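PDB 6R2M: glycoside transferase from Listeria monocytogenes, which probably hydrolyses glycosidic bonds of an extracellular exopolysaccharide, though a transferase activity is also possible. Local coordinates for residues S10-E14 and F119-K123; Y25-Y30 and T299-Y304; E260-A266 and L287-T293. One frame throughout, in Å; residues are numbered along the deposited sequence.

Contact 1 (S10-E14 and F119-K123); sequences SAPKE and FPSYK
The tail Ser10-Glu14 runs extended past the start of helix 120-136, with Ala11 in beta conformation (-154/132) and Pro12 (-68/159), Lys13 and Glu14 near polyproline II. CA atoms come closest at Pro12 and Phe119, 5.8 Å apart; Ser10 and Ser121 follow at 8.6 Å. Phe119, itself extended (-140/87), takes chi1 t and chi2 64°, which lays one ring face beneath the proline: Pro12 CD lies 4.1 Å from the Phe119 ring centroid, 8° off the normal, a CH-pi contact. The ring's far end meets backbone, Phe119 CE1 at 3.4 Å from Ala11 C and Phe119 CZ at 3.8 Å from Ser10 C. Tyr122, chi1 m, brings its OH 3.3 Å from Pro12 CG, while that hydroxyl is hydrogen-bonded to Gln70 on helix 66-79. A rigid proline with polarised ring CH groups suits an aromatic face. This is proline-aromatic packing of an extended N-terminal tail on the outer helices of what is probably an (alpha/alpha)6 barrel, as in family 8 glycoside hydrolases.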
loop_
_atom_site.group_PDB
_atom_site.type_symbol
_atom_site.label_atom_id
_atom_site.label_comp_id
_atom_site.label_asym_id
_atom_site.label_seq_id
_atom_site.Cartn_x
_atom_site.Cartn_y
_atom_site.Cartn_z
ATOM N N SER A 10 -6.583 26.132 10.375
ATOM C CA SER A 10 -6.684 24.865 9.656
ATOM C C SER A 10 -6.110 23.711 10.471
ATOM O O SER A 10 -5.024 23.211 10.174
ATOM C CB SER A 10 -5.966 24.956 8.306
ATOM O OG SER A 10 -6.574 24.111 7.343
ATOM N N ALA A 11 -6.846 23.282 11.501
ATOM C CA ALA A 11 -6.392 22.184 12.334
ATOM C C ALA A 11 -7.582 21.475 12.971
ATOM O O ALA A 11 -8.463 22.145 13.528
ATOM C CB ALA A 11 -5.438 22.671 13.422
ATOM N N PRO A 12 -7.640 20.150 12.919
ATOM C CA PRO A 12 -8.725 19.441 13.602
ATOM C C PRO A 12 -8.596 19.551 15.115
ATOM O O PRO A 12 -7.528 19.828 15.663
ATOM C CB PRO A 12 -8.573 17.986 13.137
ATOM C CG PRO A 12 -7.299 17.908 12.395
ATOM C CD PRO A 12 -6.667 19.249 12.285
ATOM N N LYS A 13 -9.725 19.340 15.788
ATOM C CA LYS A 13 -9.711 19.259 17.242
ATOM C C LYS A 13 -8.719 18.180 17.670
ATOM O O LYS A 13 -8.641 17.116 17.054
ATOM C CB LYS A 13 -11.118 18.952 17.766
ATOM C CG LYS A 13 -11.272 18.970 19.293
ATOM C CD LYS A 13 -10.341 19.987 19.940
ATOM C CE LYS A 13 -10.883 20.543 21.250
ATOM N NZ LYS A 13 -12.202 21.214 21.106
ATOM N N GLU A 14 -7.919 18.478 18.693
ATOM C CA GLU A 14 -6.906 17.526 19.134
ATOM C C GLU A 14 -7.571 16.321 19.786
ATOM O O GLU A 14 -8.433 16.466 20.658
ATOM C CB GLU A 14 -5.928 18.189 20.107
ATOM C CG GLU A 14 -4.757 17.290 20.515
ATOM C CD GLU A 14 -3.528 18.072 20.955
ATOM O OE1 GLU A 14 -3.359 19.232 20.520
ATOM O OE2 GLU A 14 -2.715 17.514 21.719
ATOM N N PHE A 119 -13.377 16.737 10.270
ATOM C CA PHE A 119 -12.622 17.794 9.600
ATOM C C PHE A 119 -12.913 17.709 8.110
ATOM O O PHE A 119 -12.183 17.057 7.350
ATOM C CB PHE A 119 -11.126 17.665 9.896
ATOM C CG PHE A 119 -10.359 18.950 9.750
ATOM C CD1 PHE A 119 -10.616 20.020 10.581
ATOM C CD2 PHE A 119 -9.353 19.065 8.809
ATOM C CE1 PHE A 119 -9.896 21.191 10.466
ATOM C CE2 PHE A 119 -8.624 20.240 8.690
ATOM C CZ PHE A 119 -8.904 21.306 9.514
ATOM N N PRO A 120 -13.983 18.365 7.652
ATOM C CA PRO A 120 -14.401 18.198 6.249
ATOM C C PRO A 120 -13.352 18.601 5.234
ATOM O O PRO A 120 -13.367 18.083 4.108
ATOM C CB PRO A 120 -15.644 19.095 6.149
ATOM C CG PRO A 120 -16.189 19.135 7.536
ATOM C CD PRO A 120 -14.974 19.119 8.443
ATOM N N SER A 121 -12.436 19.510 5.566
ATOM C CA SER A 121 -11.496 19.934 4.533
ATOM C C SER A 121 -10.561 18.808 4.093
ATOM O O SER A 121 -10.066 18.844 2.961
ATOM C CB SER A 121 -10.701 21.165 4.981
ATOM O OG SER A 121 -9.908 20.905 6.116
ATOM N N TYR A 122 -10.334 17.786 4.925
ATOM C CA TYR A 122 -9.580 16.629 4.440
ATOM C C TYR A 122 -10.331 15.930 3.308
ATOM O O TYR A 122 -9.729 15.439 2.348
ATOM C CB TYR A 122 -9.322 15.630 5.577
ATOM C CG TYR A 122 -8.339 16.069 6.643
ATOM C CD1 TYR A 122 -7.346 17.011 6.385
ATOM C CD2 TYR A 122 -8.402 15.516 7.914
ATOM C CE1 TYR A 122 -6.444 17.389 7.384
ATOM C CE2 TYR A 122 -7.520 15.880 8.899
ATOM C CZ TYR A 122 -6.544 16.809 8.636
ATOM O OH TYR A 122 -5.686 17.166 9.646
ATOM N N LYS A 123 -11.647 15.873 3.405
ATOM C CA LYS A 123 -12.432 15.179 2.362
ATOM C C LYS A 123 -12.350 15.975 1.062
ATOM O O LYS A 123 -12.232 15.387 0.046
ATOM C CB LYS A 123 -13.909 15.092 2.771
ATOM C CG LYS A 123 -14.868 14.492 1.747
ATOM C CD LYS A 123 -16.165 14.161 2.400
ATOM C CE LYS A 123 -16.949 13.053 1.729
ATOM N NZ LYS A 123 -17.426 13.581 0.432
#

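Contact 2 (Y25-Y30 and T299-Y304); sequences YVKENY and THFFDY
Four aromatic rings, of Tyr25, Tyr30, Phe301 and Tyr304, interlock where helix 21-29 ends and helix 301-312 begins. Tyr30, the first residue to leave helical angles, stands 7.4 Å from Phe301 between CA atoms. Its chi1 m sends the ring across to the other segment, where Tyr30 OH donates to Thr299 O at 2.6 Å; a tyrosine is long enough to fill the gap and still satisfy that carbonyl. Phe301 (chi1 t) drives its edge into the Tyr30 face, T-shaped, with centroids 5.1 Å apart and planes at 76°. The Tyr304 ring, also t, fills the hollow beside Tyr30 and Tyr25; it is near parallel to Tyr25 (22°) but slid aside, centroids 5.0 Å apart. Val26 CG2 plugs the notch between Phe301 CE1 (3.9 Å) and Tyr304 CE2 (4.0 Å). His300 is the N-cap of helix 301-312, its ND1 accepting from Phe302 N at 2.9 Å. Helix 50-62 adjoins the cluster through Tyr56 on Val26 and Ser52 on Phe301, while helix 262-274 packs against Phe302 and Asp303.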
loop_
_atom_site.group_PDB
_atom_site.type_symbol
_atom_site.label_atom_id
_atom_site.label_comp_id
_atom_site.label_asym_id
_atom_site.label_seq_id
_atom_site.Cartn_x
_atom_site.Cartn_y
_atom_site.Cartn_z
ATOM N N TYR A 25 8.759 6.484 17.973
ATOM C CA TYR A 25 9.793 5.712 17.292
ATOM C C TYR A 25 10.058 6.256 15.893
ATOM O O TYR A 25 11.213 6.330 15.456
ATOM C CB TYR A 25 9.372 4.248 17.233
ATOM C CG TYR A 25 10.425 3.348 16.668
ATOM C CD1 TYR A 25 11.398 2.802 17.494
ATOM C CD2 TYR A 25 10.466 3.048 15.313
ATOM C CE1 TYR A 25 12.378 1.978 16.989
ATOM C CE2 TYR A 25 11.450 2.209 14.790
ATOM C CZ TYR A 25 12.398 1.674 15.653
ATOM O OH TYR A 25 13.397 0.847 15.184
ATOM N N VAL A 26 9.007 6.674 15.186
ATOM C CA VAL A 26 9.202 7.234 13.854
ATOM C C VAL A 26 9.957 8.555 13.931
ATOM O O VAL A 26 10.868 8.814 13.137
ATOM C CB VAL A 26 7.842 7.385 13.156
ATOM C CG1 VAL A 26 7.979 8.275 11.903
ATOM C CG2 VAL A 26 7.305 5.993 12.793
ATOM N N LYS A 27 9.581 9.413 14.886
ATOM C CA LYS A 27 10.295 10.668 15.084
ATOM C C LYS A 27 11.776 10.424 15.357
ATOM O O LYS A 27 12.636 11.156 14.858
ATOM C CB LYS A 27 9.649 11.454 16.227
ATOM C CG LYS A 27 8.273 12.023 15.849
ATOM C CD LYS A 27 7.561 12.692 17.021
ATOM C CE LYS A 27 6.138 13.130 16.634
ATOM N NZ LYS A 27 5.308 13.358 17.840
ATOM N N GLU A 28 12.091 9.386 16.128
ATOM C CA GLU A 28 13.475 9.161 16.534
ATOM C C GLU A 28 14.295 8.427 15.476
ATOM O O GLU A 28 15.522 8.586 15.433
ATOM C CB GLU A 28 13.504 8.388 17.858
ATOM C CG GLU A 28 14.881 7.900 18.299
ATOM C CD GLU A 28 15.741 9.008 18.874
ATOM O OE1 GLU A 28 16.985 8.849 18.902
ATOM O OE2 GLU A 28 15.177 10.035 19.309
ATOM N N ASN A 29 13.667 7.628 14.618
ATOM C CA ASN A 29 14.444 6.724 13.781
ATOM C C ASN A 29 14.209 6.851 12.291
ATOM O O ASN A 29 15.099 6.496 11.521
ATOM C CB ASN A 29 14.176 5.272 14.174
ATOM C CG ASN A 29 14.681 4.962 15.561
ATOM O OD1 ASN A 29 15.885 4.812 15.767
ATOM N ND2 ASN A 29 13.768 4.882 16.530
ATOM N N TYR A 30 13.038 7.303 11.860
ATOM C CA TYR A 30 12.727 7.347 10.440
ATOM C C TYR A 30 12.464 8.763 9.951
ATOM O O TYR A 30 11.873 8.934 8.883
ATOM C CB TYR A 30 11.510 6.473 10.132
ATOM C CG TYR A 30 11.778 4.984 10.104
ATOM C CD1 TYR A 30 12.517 4.401 9.076
ATOM C CD2 TYR A 30 11.243 4.150 11.083
ATOM C CE1 TYR A 30 12.739 3.028 9.047
ATOM C CE2 TYR A 30 11.451 2.776 11.058
ATOM C CZ TYR A 30 12.202 2.223 10.046
ATOM O OH TYR A 30 12.398 0.863 10.038
ATOM N N THR A 299 15.507 -2.297 8.330
ATOM C CA THR A 299 14.071 -2.478 8.133
ATOM C C THR A 299 13.528 -1.302 7.338
ATOM O O THR A 299 13.422 -0.185 7.857
ATOM C CB THR A 299 13.341 -2.584 9.471
ATOM O OG1 THR A 299 13.924 -3.641 10.241
ATOM C CG2 THR A 299 11.865 -2.889 9.277
ATOM N N HIS A 300 13.147 -1.565 6.095
ATOM C CA HIS A 300 12.470 -0.551 5.299
ATOM C C HIS A 300 11.225 -0.078 6.033
ATOM O O HIS A 300 10.508 -0.872 6.639
ATOM C CB HIS A 300 12.099 -1.152 3.954
ATOM C CG HIS A 300 11.738 -0.155 2.906
ATOM N ND1 HIS A 300 10.603 0.627 2.974
ATOM C CD2 HIS A 300 12.340 0.154 1.735
ATOM C CE1 HIS A 300 10.537 1.393 1.900
ATOM N NE2 HIS A 300 11.577 1.122 1.130
ATOM N N PHE A 301 10.983 1.232 5.988
ATOM C CA PHE A 301 9.778 1.770 6.612
ATOM C C PHE A 301 8.529 1.009 6.174
ATOM O O PHE A 301 7.609 0.794 6.976
ATOM C CB PHE A 301 9.644 3.256 6.287
ATOM C CG PHE A 301 8.562 3.924 7.060
ATOM C CD1 PHE A 301 8.747 4.243 8.393
ATOM C CD2 PHE A 301 7.336 4.203 6.459
ATOM C CE1 PHE A 301 7.719 4.860 9.115
ATOM C CE2 PHE A 301 6.321 4.811 7.154
ATOM C CZ PHE A 301 6.506 5.142 8.490
ATOM N N PHE A 302 8.470 0.603 4.901
ATOM C CA PHE A 302 7.313 -0.144 4.401
ATOM C C PHE A 302 7.045 -1.382 5.242
ATOM O O PHE A 302 5.892 -1.673 5.576
ATOM C CB PHE A 302 7.539 -0.553 2.949
ATOM C CG PHE A 302 6.313 -1.104 2.250
ATOM C CD1 PHE A 302 5.352 -0.252 1.716
ATOM C CD2 PHE A 302 6.166 -2.476 2.046
ATOM C CE1 PHE A 302 4.252 -0.764 1.012
ATOM C CE2 PHE A 302 5.078 -2.979 1.358
ATOM C CZ PHE A 302 4.121 -2.129 0.835
ATOM N N ASP A 303 8.104 -2.118 5.606
ATOM C CA ASP A 303 7.928 -3.304 6.443
ATOM C C ASP A 303 7.559 -2.915 7.867
ATOM O O ASP A 303 6.631 -3.481 8.458
ATOM C CB ASP A 303 9.208 -4.144 6.442
ATOM C CG ASP A 303 9.436 -4.869 5.135
ATOM O OD1 ASP A 303 8.485 -5.473 4.611
ATOM O OD2 ASP A 303 10.579 -4.830 4.633
ATOM N N TYR A 304 8.271 -1.939 8.427
ATOM C CA TYR A 304 8.007 -1.516 9.794
ATOM C C TYR A 304 6.555 -1.083 9.951
ATOM O O TYR A 304 5.845 -1.554 10.844
ATOM C CB TYR A 304 8.954 -0.375 10.175
ATOM C CG TYR A 304 8.577 0.275 11.484
ATOM C CD1 TYR A 304 8.945 -0.301 12.695
ATOM C CD2 TYR A 304 7.811 1.430 11.515
ATOM C CE1 TYR A 304 8.567 0.270 13.894
ATOM C CE2 TYR A 304 7.438 2.009 12.710
ATOM C CZ TYR A 304 7.821 1.428 13.891
ATOM O OH TYR A 304 7.427 2.035 15.070
#

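Contact 3 (E260-A266 and L287-T293); sequences ESTAVYA and LLEKMDT
Glu260 OE2 gathers two donors: Lys290 NZ at 3.0 Å, a salt bridge between the segments, and Tyr265 OH at 2.5 Å from the same oxygen. The lysine arm is extended (t) except for a kink at chi3 (p), and its NZ ends beside the carboxylate; the tyrosine hydroxyl also accepts from Val244 N. At the other end of the interface a water joins the segments, 2.7 Å from Thr262 OG1 and donating to Asp292 O at 3.0 Å. Ser261, small and hydroxylated, is the N-cap of helix 262-274, its OG accepting from Val264 N at 3.0 Å. The start of this helix faces the end of helix 278-290: CA atoms pair as Tyr265 with Leu288 (5.2 Å) and Thr262 with Met291 (6.0 Å), so the two consecutive helices form an antiparallel helical hairpin, the repeating unit of (alpha/alpha)6 barrels such as the one this protein probably adopts. At the close approach of Tyr265 and Leu288, CB meets CB at 3.9 Å. With chi1 m, the Tyr265 ring receives Leu287 CB squarely over one face, a CH-pi contact 3.6 Å from the centroid and 1° off the normal. Met291, first to leave helical angles, bends through m, m, p so that its SD lies beside the ring edge, 5.1 Å from the centroid, a Met-aromatic contact. Leu288 (t, p) sends CD1 into the hollow between Thr262 and Ala266, 3.8 Å from Thr262 CG2 and 4.1 Å from Ala266 CB; the alanine is small enough to admit it. Thr262 CG2 also meets Thr293 CG2 at 3.7 Å.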
loop_
_atom_site.group_PDB
_atom_site.type_symbol
_atom_site.label_atom_id
_atom_site.label_comp_id
_atom_site.label_asym_id
_atom_site.label_seq_id
_atom_site.Cartn_x
_atom_site.Cartn_y
_atom_site.Cartn_z
ATOM N N GLU A 260 12.224 -14.350 4.171
ATOM C CA GLU A 260 10.821 -14.012 4.372
ATOM C C GLU A 260 10.658 -12.497 4.347
ATOM O O GLU A 260 11.627 -11.746 4.473
ATOM C CB GLU A 260 10.314 -14.591 5.692
ATOM C CG GLU A 260 10.147 -16.110 5.668
ATOM C CD GLU A 260 10.068 -16.715 7.073
ATOM O OE1 GLU A 260 11.139 -16.949 7.670
ATOM O OE2 GLU A 260 8.942 -16.927 7.590
ATOM N N SER A 261 9.414 -12.049 4.168
ATOM C CA SER A 261 9.101 -10.628 4.065
ATOM C C SER A 261 8.066 -10.250 5.109
ATOM O O SER A 261 7.006 -10.877 5.190
ATOM C CB SER A 261 8.569 -10.271 2.681
ATOM O OG SER A 261 7.805 -9.059 2.733
ATOM N N THR A 262 8.381 -9.226 5.908
ATOM C CA THR A 262 7.408 -8.718 6.870
ATOM C C THR A 262 6.131 -8.261 6.173
ATOM O O THR A 262 5.021 -8.614 6.590
ATOM C CB THR A 262 8.033 -7.584 7.672
ATOM O OG1 THR A 262 9.128 -8.100 8.432
ATOM C CG2 THR A 262 7.017 -6.983 8.624
ATOM N N ALA A 263 6.268 -7.474 5.097
ATOM C CA ALA A 263 5.082 -6.979 4.406
ATOM C C ALA A 263 4.236 -8.120 3.848
ATOM O O ALA A 263 3.002 -8.057 3.890
ATOM C CB ALA A 263 5.478 -6.002 3.298
ATOM N N VAL A 264 4.880 -9.182 3.351
ATOM C CA VAL A 264 4.140 -10.334 2.839
ATOM C C VAL A 264 3.282 -10.953 3.928
ATOM O O VAL A 264 2.117 -11.288 3.702
ATOM C CB VAL A 264 5.104 -11.363 2.228
ATOM C CG1 VAL A 264 4.369 -12.689 2.019
ATOM C CG2 VAL A 264 5.610 -10.832 0.903
ATOM N N TYR A 265 3.825 -11.092 5.140
ATOM C CA TYR A 265 2.989 -11.655 6.200
ATOM C C TYR A 265 1.902 -10.687 6.649
ATOM O O TYR A 265 0.802 -11.129 7.015
ATOM C CB TYR A 265 3.852 -12.076 7.384
ATOM C CG TYR A 265 4.629 -13.346 7.104
ATOM C CD1 TYR A 265 4.006 -14.437 6.505
ATOM C CD2 TYR A 265 5.972 -13.458 7.451
ATOM C CE1 TYR A 265 4.709 -15.609 6.234
ATOM C CE2 TYR A 265 6.687 -14.640 7.198
ATOM C CZ TYR A 265 6.039 -15.708 6.588
ATOM O OH TYR A 265 6.736 -16.872 6.340
ATOM N N ALA A 266 2.168 -9.376 6.630
ATOM C CA ALA A 266 1.104 -8.428 6.951
ATOM C C ALA A 266 -0.032 -8.528 5.939
ATOM O O ALA A 266 -1.214 -8.602 6.314
ATOM C CB ALA A 266 1.659 -7.004 6.999
ATOM N N LEU A 287 3.408 -15.448 12.270
ATOM C CA LEU A 287 4.602 -15.262 11.454
ATOM C C LEU A 287 4.972 -13.787 11.358
ATOM O O LEU A 287 6.160 -13.439 11.345
ATOM C CB LEU A 287 4.383 -15.873 10.067
ATOM C CG LEU A 287 4.471 -17.410 10.056
ATOM C CD1 LEU A 287 3.865 -18.011 8.783
ATOM C CD2 LEU A 287 5.932 -17.849 10.180
ATOM N N LEU A 288 3.971 -12.909 11.298
ATOM C CA LEU A 288 4.232 -11.474 11.258
ATOM C C LEU A 288 4.847 -10.996 12.570
ATOM O O LEU A 288 5.779 -10.183 12.569
ATOM C CB LEU A 288 2.922 -10.728 10.955
ATOM C CG LEU A 288 2.955 -9.212 11.012
ATOM C CD1 LEU A 288 3.922 -8.734 9.949
ATOM C CD2 LEU A 288 1.560 -8.592 10.816
ATOM N N GLU A 289 4.353 -11.504 13.698
ATOM C CA GLU A 289 4.932 -11.148 14.990
ATOM C C GLU A 289 6.369 -11.644 15.116
ATOM O O GLU A 289 7.202 -10.982 15.750
ATOM C CB GLU A 289 4.045 -11.705 16.114
ATOM C CG GLU A 289 2.699 -10.968 16.181
ATOM C CD GLU A 289 1.629 -11.700 16.964
ATOM O OE1 GLU A 289 1.703 -12.946 17.087
ATOM O OE2 GLU A 289 0.699 -11.019 17.451
ATOM N N LYS A 290 6.689 -12.773 14.483
ATOM C CA LYS A 290 8.036 -13.327 14.554
ATOM C C LYS A 290 9.049 -12.445 13.831
ATOM O O LYS A 290 10.198 -12.318 14.270
ATOM C CB LYS A 290 8.022 -14.750 13.978
ATOM C CG LYS A 290 9.389 -15.337 13.723
ATOM C CD LYS A 290 9.366 -16.656 12.948
ATOM C CE LYS A 290 8.861 -16.466 11.541
ATOM N NZ LYS A 290 9.211 -17.525 10.534
ATOM N N MET A 291 8.649 -11.829 12.722
ATOM C CA MET A 291 9.574 -10.979 11.981
ATOM C C MET A 291 10.065 -9.831 12.843
ATOM O O MET A 291 9.304 -9.239 13.612
ATOM C CB MET A 291 8.892 -10.434 10.721
ATOM C CG MET A 291 8.315 -11.536 9.833
ATOM S SD MET A 291 9.548 -12.623 9.077
ATOM C CE MET A 291 9.850 -13.841 10.284
ATOM N N ASP A 292 11.341 -9.503 12.690
ATOM C CA ASP A 292 11.994 -8.471 13.489
ATOM C C ASP A 292 12.031 -7.179 12.680
ATOM O O ASP A 292 12.726 -7.092 11.663
ATOM C CB ASP A 292 13.397 -8.923 13.893
ATOM C CG ASP A 292 14.113 -7.909 14.766
ATOM O OD1 ASP A 292 13.481 -6.915 15.194
ATOM O OD2 ASP A 292 15.318 -8.122 15.041
ATOM N N THR A 293 11.268 -6.182 13.120
ATOM C CA THR A 293 11.260 -4.880 12.466
ATOM C C THR A 293 11.976 -3.812 13.294
ATOM O O THR A 293 11.747 -2.620 13.074
ATOM C CB THR A 293 9.824 -4.422 12.168
ATOM O OG1 THR A 293 9.050 -4.401 13.378
ATOM C CG2 THR A 293 9.146 -5.334 11.147
HETATM O O HOH W 1 11.475 -6.959 8.924
#

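Contacts 2 and 3 form one continuous body, their centres 14 Å apart and contact 3 nested inside the loop that contact 2 closes. They join where Asp303 OD1 lies 3.0 Å from Ala263 N, a probable hydrogen bond, and where Phe302 CE2 packs 3.6 Å from Ala263 CB; helix 301-312, which follows 278-290 in the chain, thus packs on the start of helix 262-274. Contact 1 stands apart at the periphery, its centre 26 Å from that of contact 2 and 34 Å from that of contact 3, yet its segments alternate with those of contact 2 along the chain. Contact 2 brings the N-terminal helix and the C-terminal helix together.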